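PDB 2IGS: DUF3218 domain-containing protein from Pseudomonas aeruginosa, which is of unknown function but belongs to a family grouped in the lysozyme clan, so a distant relation to glycan-cleaving enzymes is possible. Local coordinates for residues 123-128 and 147-152; 130-135 and 196-201. All coordinates share one frame; numbering follows the deposited sequence.

Interaction 1: 123-128 and 147-152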
# COMPACT_ATOMS: atom_id res chain seq x y z
N GLY F 123 -15.55 -23.74 7.14
CA GLY F 123 -14.27 -24.03 6.50
C GLY F 123 -13.28 -25.00 7.15
O GLY F 123 -12.12 -25.10 6.71
N SER F 124 -13.69 -25.72 8.18
CA SER F 124 -12.98 -26.95 8.51
C SER F 124 -13.62 -28.04 7.62
O SER F 124 -14.68 -27.81 7.03
CB SER F 124 -13.07 -27.28 10.01
OG SER F 124 -14.23 -28.03 10.29
N PRO F 125 -12.97 -29.20 7.48
CA PRO F 125 -13.57 -30.18 6.58
C PRO F 125 -14.65 -31.03 7.28
O PRO F 125 -15.20 -31.96 6.69
CB PRO F 125 -12.37 -31.05 6.18
CG PRO F 125 -11.25 -30.69 7.11
CD PRO F 125 -11.75 -29.70 8.11
N ASN F 126 -14.93 -30.69 8.52
CA ASN F 126 -15.88 -31.42 9.37
C ASN F 126 -17.29 -30.92 9.14
O ASN F 126 -17.55 -29.73 9.32
CB ASN F 126 -15.49 -31.23 10.84
CG ASN F 126 -14.28 -32.05 11.23
OD1 ASN F 126 -13.88 -32.97 10.52
ND2 ASN F 126 -13.71 -31.74 12.38
N VAL F 127 -18.18 -31.82 8.73
CA VAL F 127 -19.59 -31.51 8.42
C VAL F 127 -20.49 -31.63 9.68
O VAL F 127 -21.46 -30.87 9.84
CB VAL F 127 -20.13 -32.45 7.28
CG1 VAL F 127 -21.59 -32.21 7.04
CG2 VAL F 127 -19.37 -32.24 5.97
N TYR F 128 -20.17 -32.57 10.57
CA TYR F 128 -20.95 -32.85 11.79
C TYR F 128 -20.32 -32.28 13.06
O TYR F 128 -19.10 -32.18 13.14
CB TYR F 128 -21.19 -34.36 11.90
CG TYR F 128 -21.92 -34.85 10.68
CD1 TYR F 128 -23.27 -34.58 10.51
CD2 TYR F 128 -21.24 -35.49 9.66
CE1 TYR F 128 -23.94 -34.99 9.38
CE2 TYR F 128 -21.90 -35.90 8.51
CZ TYR F 128 -23.25 -35.63 8.37
OH TYR F 128 -23.92 -36.05 7.25
N GLY F 147 -2.46 -33.03 14.38
CA GLY F 147 -3.13 -33.64 15.52
C GLY F 147 -4.62 -33.66 15.29
O GLY F 147 -5.07 -33.82 14.17
N LEU F 148 -5.37 -33.48 16.36
CA LEU F 148 -6.82 -33.59 16.34
C LEU F 148 -7.51 -32.29 15.93
O LEU F 148 -7.26 -31.23 16.51
CB LEU F 148 -7.31 -33.96 17.75
CG LEU F 148 -7.53 -35.41 18.18
CD1 LEU F 148 -7.22 -36.38 17.08
CD2 LEU F 148 -6.79 -35.73 19.48
N LEU F 149 -8.42 -32.41 14.98
CA LEU F 149 -9.34 -31.35 14.64
C LEU F 149 -10.79 -31.79 14.91
O LEU F 149 -11.34 -32.65 14.21
CB LEU F 149 -9.13 -30.89 13.19
CG LEU F 149 -9.98 -29.70 12.73
CD1 LEU F 149 -9.68 -28.43 13.59
CD2 LEU F 149 -9.72 -29.46 11.25
N VAL F 150 -11.42 -31.15 15.89
CA VAL F 150 -12.68 -31.65 16.42
C VAL F 150 -13.80 -30.66 16.14
O VAL F 150 -13.62 -29.43 16.27
CB VAL F 150 -12.49 -31.96 17.95
CG1 VAL F 150 -13.80 -32.18 18.66
CG2 VAL F 150 -11.58 -33.14 18.13
N SER F 151 -14.96 -31.16 15.75
CA SER F 151 -16.13 -30.32 15.51
C SER F 151 -15.84 -29.22 14.48
O SER F 151 -15.05 -29.39 13.55
CB SER F 151 -16.62 -29.69 16.84
OG SER F 151 -17.89 -29.08 16.69
N TYR F 152 -16.50 -28.08 14.65
CA TYR F 152 -16.44 -27.02 13.64
C TYR F 152 -15.26 -26.07 13.85
O TYR F 152 -15.42 -24.86 14.05
CB TYR F 152 -17.78 -26.28 13.60
CG TYR F 152 -18.96 -27.15 13.18
CD1 TYR F 152 -18.87 -28.02 12.09
CD2 TYR F 152 -20.19 -27.08 13.85
CE1 TYR F 152 -19.93 -28.79 11.70
CE2 TYR F 152 -21.26 -27.84 13.45
CZ TYR F 152 -21.12 -28.71 12.38
OH TYR F 152 -22.20 -29.47 11.97
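Asn126 does most of the gripping between the loop 123-128 and the end of strand 148-150. Its CB already lies 3.3 Å from Ser151 O, and CG, anti to its own carbonyl carbon (chi1 -75°), carries the amide on along the same carbonyl. At the tip, ND2 uses both hydrogens. One goes to Ser151 O at 2.9 Å, nearly straight (164°) and along a lone pair in the carbonyl plane; the other reaches Leu149 O at 3.1 Å, coming in from above that carbonyl plane. Both acceptors lie in the plane of the amide, so the two bonds together fix its rotation. At the root of the side chain, Ser124 OG accepts from the backbone Asn126 N at 3.3 Å, an ST turn.

Farther along the loop the direction of donation reverses. Tyr152 leaves its backbone pointing away from the loop, yet its ring swings back so that OH gives a hydrogen bond to Val127 O at 2.7 Å. The ring presents its edge here, with CE1 3.5 Å from Asn126 O. At the other end Pro125 CD and Leu149 CD2 meet tip to tip at 3.7 Å, beside Ser139 of the second subunit. Behind the contact, Tyr152 packs on Leu48 of helix 35-48 and Leu210 of helix 203-216. With Ser151 at positive phi, the chain turns away where strand 148-150 stops: this is a loop tied by side-chain donors to main-chain carbonyls at the end of the middle strand of a small antiparallel sheet.

Interaction 2: 130-135 and 196-201. With ACY (acetic acid), chain V.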
# COMPACT_ATOMS: atom_id res chain seq x y z
N THR F 130 -19.92 -33.46 15.93
CA THR F 130 -19.18 -34.47 16.66
C THR F 130 -18.00 -35.03 15.86
O THR F 130 -17.37 -36.00 16.28
CB THR F 130 -20.09 -35.65 17.01
OG1 THR F 130 -20.76 -36.08 15.81
CG2 THR F 130 -21.14 -35.22 18.05
N ASP F 131 -17.71 -34.46 14.70
CA ASP F 131 -16.64 -35.02 13.87
C ASP F 131 -15.28 -34.87 14.57
O ASP F 131 -15.00 -33.87 15.29
CB ASP F 131 -16.61 -34.36 12.47
CG ASP F 131 -17.54 -35.05 11.45
OD1 ASP F 131 -17.96 -36.20 11.66
OD2 ASP F 131 -17.86 -34.42 10.42
N VAL F 132 -14.45 -35.90 14.37
CA VAL F 132 -13.06 -35.88 14.79
C VAL F 132 -12.19 -36.24 13.59
O VAL F 132 -12.38 -37.27 12.92
CB VAL F 132 -12.79 -36.81 16.00
CG1 VAL F 132 -11.35 -36.67 16.50
CG2 VAL F 132 -13.78 -36.48 17.14
N GLY F 133 -11.26 -35.34 13.29
CA GLY F 133 -10.41 -35.48 12.13
C GLY F 133 -9.02 -34.96 12.44
O GLY F 133 -8.65 -34.81 13.61
N PHE F 134 -8.27 -34.65 11.39
CA PHE F 134 -6.90 -34.20 11.52
C PHE F 134 -6.71 -32.70 11.27
O PHE F 134 -7.26 -32.13 10.33
CB PHE F 134 -6.01 -34.98 10.56
CG PHE F 134 -5.95 -36.47 10.85
CD1 PHE F 134 -6.70 -37.37 10.10
CD2 PHE F 134 -5.13 -36.95 11.86
CE1 PHE F 134 -6.64 -38.74 10.38
CE2 PHE F 134 -5.04 -38.29 12.12
CZ PHE F 134 -5.81 -39.20 11.38
N SER F 135 -5.90 -32.08 12.12
CA SER F 135 -5.42 -30.75 11.82
C SER F 135 -4.52 -30.84 10.57
O SER F 135 -4.08 -31.92 10.15
CB SER F 135 -4.69 -30.13 13.01
OG SER F 135 -3.42 -30.71 13.23
N THR F 196 -11.35 -42.24 21.99
CA THR F 196 -12.03 -41.79 23.21
C THR F 196 -12.89 -40.55 22.96
O THR F 196 -14.06 -40.48 23.38
CB THR F 196 -11.02 -41.42 24.33
OG1 THR F 196 -10.20 -42.54 24.60
CG2 THR F 196 -11.73 -41.06 25.61
N ILE F 197 -12.30 -39.56 22.31
CA ILE F 197 -12.95 -38.28 22.06
C ILE F 197 -14.10 -38.49 21.09
O ILE F 197 -15.22 -38.07 21.34
CB ILE F 197 -11.96 -37.18 21.55
CG1 ILE F 197 -10.95 -36.80 22.67
CG2 ILE F 197 -12.74 -35.95 21.06
CD1 ILE F 197 -9.87 -35.79 22.24
N LYS F 198 -13.80 -39.20 20.01
CA LYS F 198 -14.79 -39.54 19.04
C LYS F 198 -16.00 -40.22 19.68
O LYS F 198 -17.14 -39.79 19.49
CB LYS F 198 -14.17 -40.47 18.02
CG LYS F 198 -14.81 -40.31 16.70
CD LYS F 198 -15.04 -41.66 16.10
CE LYS F 198 -15.29 -41.57 14.62
NZ LYS F 198 -16.18 -40.49 14.19
N SER F 199 -15.75 -41.29 20.42
CA SER F 199 -16.81 -42.08 21.04
C SER F 199 -17.54 -41.34 22.15
O SER F 199 -18.73 -41.56 22.33
CB SER F 199 -16.23 -43.38 21.59
OG SER F 199 -15.76 -44.16 20.53
N GLY F 200 -16.82 -40.49 22.88
CA GLY F 200 -17.36 -39.71 23.99
C GLY F 200 -18.21 -38.50 23.60
O GLY F 200 -19.00 -38.00 24.42
N LEU F 201 -18.09 -38.03 22.37
CA LEU F 201 -18.75 -36.77 22.02
C LEU F 201 -20.20 -36.99 21.65
O LEU F 201 -20.56 -38.00 21.05
CB LEU F 201 -18.03 -36.01 20.90
CG LEU F 201 -16.79 -35.17 21.22
CD1 LEU F 201 -16.37 -34.40 19.99
CD2 LEU F 201 -17.02 -34.20 22.41
C ACY V . 0.13 -28.53 12.37
O ACY V . -1.15 -28.68 12.35
OXT ACY V . 0.95 -28.71 11.41
CH3 ACY V . 0.77 -28.12 13.67
O HOH W 1 -18.03 -39.27 15.24
O HOH W 2 -17.97 -38.24 17.58
O HOH W 3 -15.59 -37.57 12.43
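The C-terminal turn of helix 190-200 packs against strand 132-134, an outermost strand of the chain's antiparallel sheet, in an alpha/beta contact that is greasy in the middle and bridged by water along one margin. Val132 carries the contact. Its CB points at the helix, and CG2, anti to the carbonyl carbon, comes down on the helix backbone 3.7 Å from Lys198 CA. The same methyl touches Ile197 CG2 at 4.1 Å and lies more loosely near Leu201 CD1, so one methyl meets two residues of the last helical turn and a third just past the helix end. Thr130 adds a second, looser touch, its CG2 lying beside the carbonyl of Leu201, the residue at which the chain leaves helical geometry.

No direct hydrogen bond joins the two segments; water does that work. Water 2 donates to Thr130 O at 2.7 Å and to Lys198 O at 2.6 Å, linking the strand's approach to a carbonyl of the last helical turn. Lys198 runs its aliphatic part past Val132, then bends at chi2 and chi4 to bring NZ to water 1 at 2.5 Å. Water 3 takes the hydrogen of Val132 N at 2.8 Å and gives one to Asp131 OD1, with only a weak link to Lys198 NZ. Asp131 OD1 and Lys198 NZ stay 5.3 Å apart, so their opposite charges are not in contact, though they probably feel each other. Just past the far end of the strand, Ser135 OG donates to a bound acetic acid molecule, probably from the crystallisation liquor.

Val150 of the neighbouring strand 148-150 touches both Val132 and Leu201, Leu148 touches Ile197, Phe194 of helix 190-200 touches Val132, and Leu176 of helix 171-177 touches Leu201.

In the fold
Both interactions build on the same small antiparallel sheet, through its adjacent strands 132-134 and 148-150, and their centres are about 9 Å apart. Probable hydrogen bonds from Ser151 N to Asp131 O and from Gly147 N to Ser135 OG join them. Asp131 also links the two sites, since its OD2 accepts from Tyr128 N in the loop of interaction 1. Each contact is partly buried, but the chemistry differs. Interaction 1 ties an irregular loop to a strand end with direct side-chain hydrogen bonds to carbonyls, near a subunit boundary. Interaction 2 sets a helix end on the sheet by methyl contacts, its polar side, where Lys198 is exposed, being joined through water.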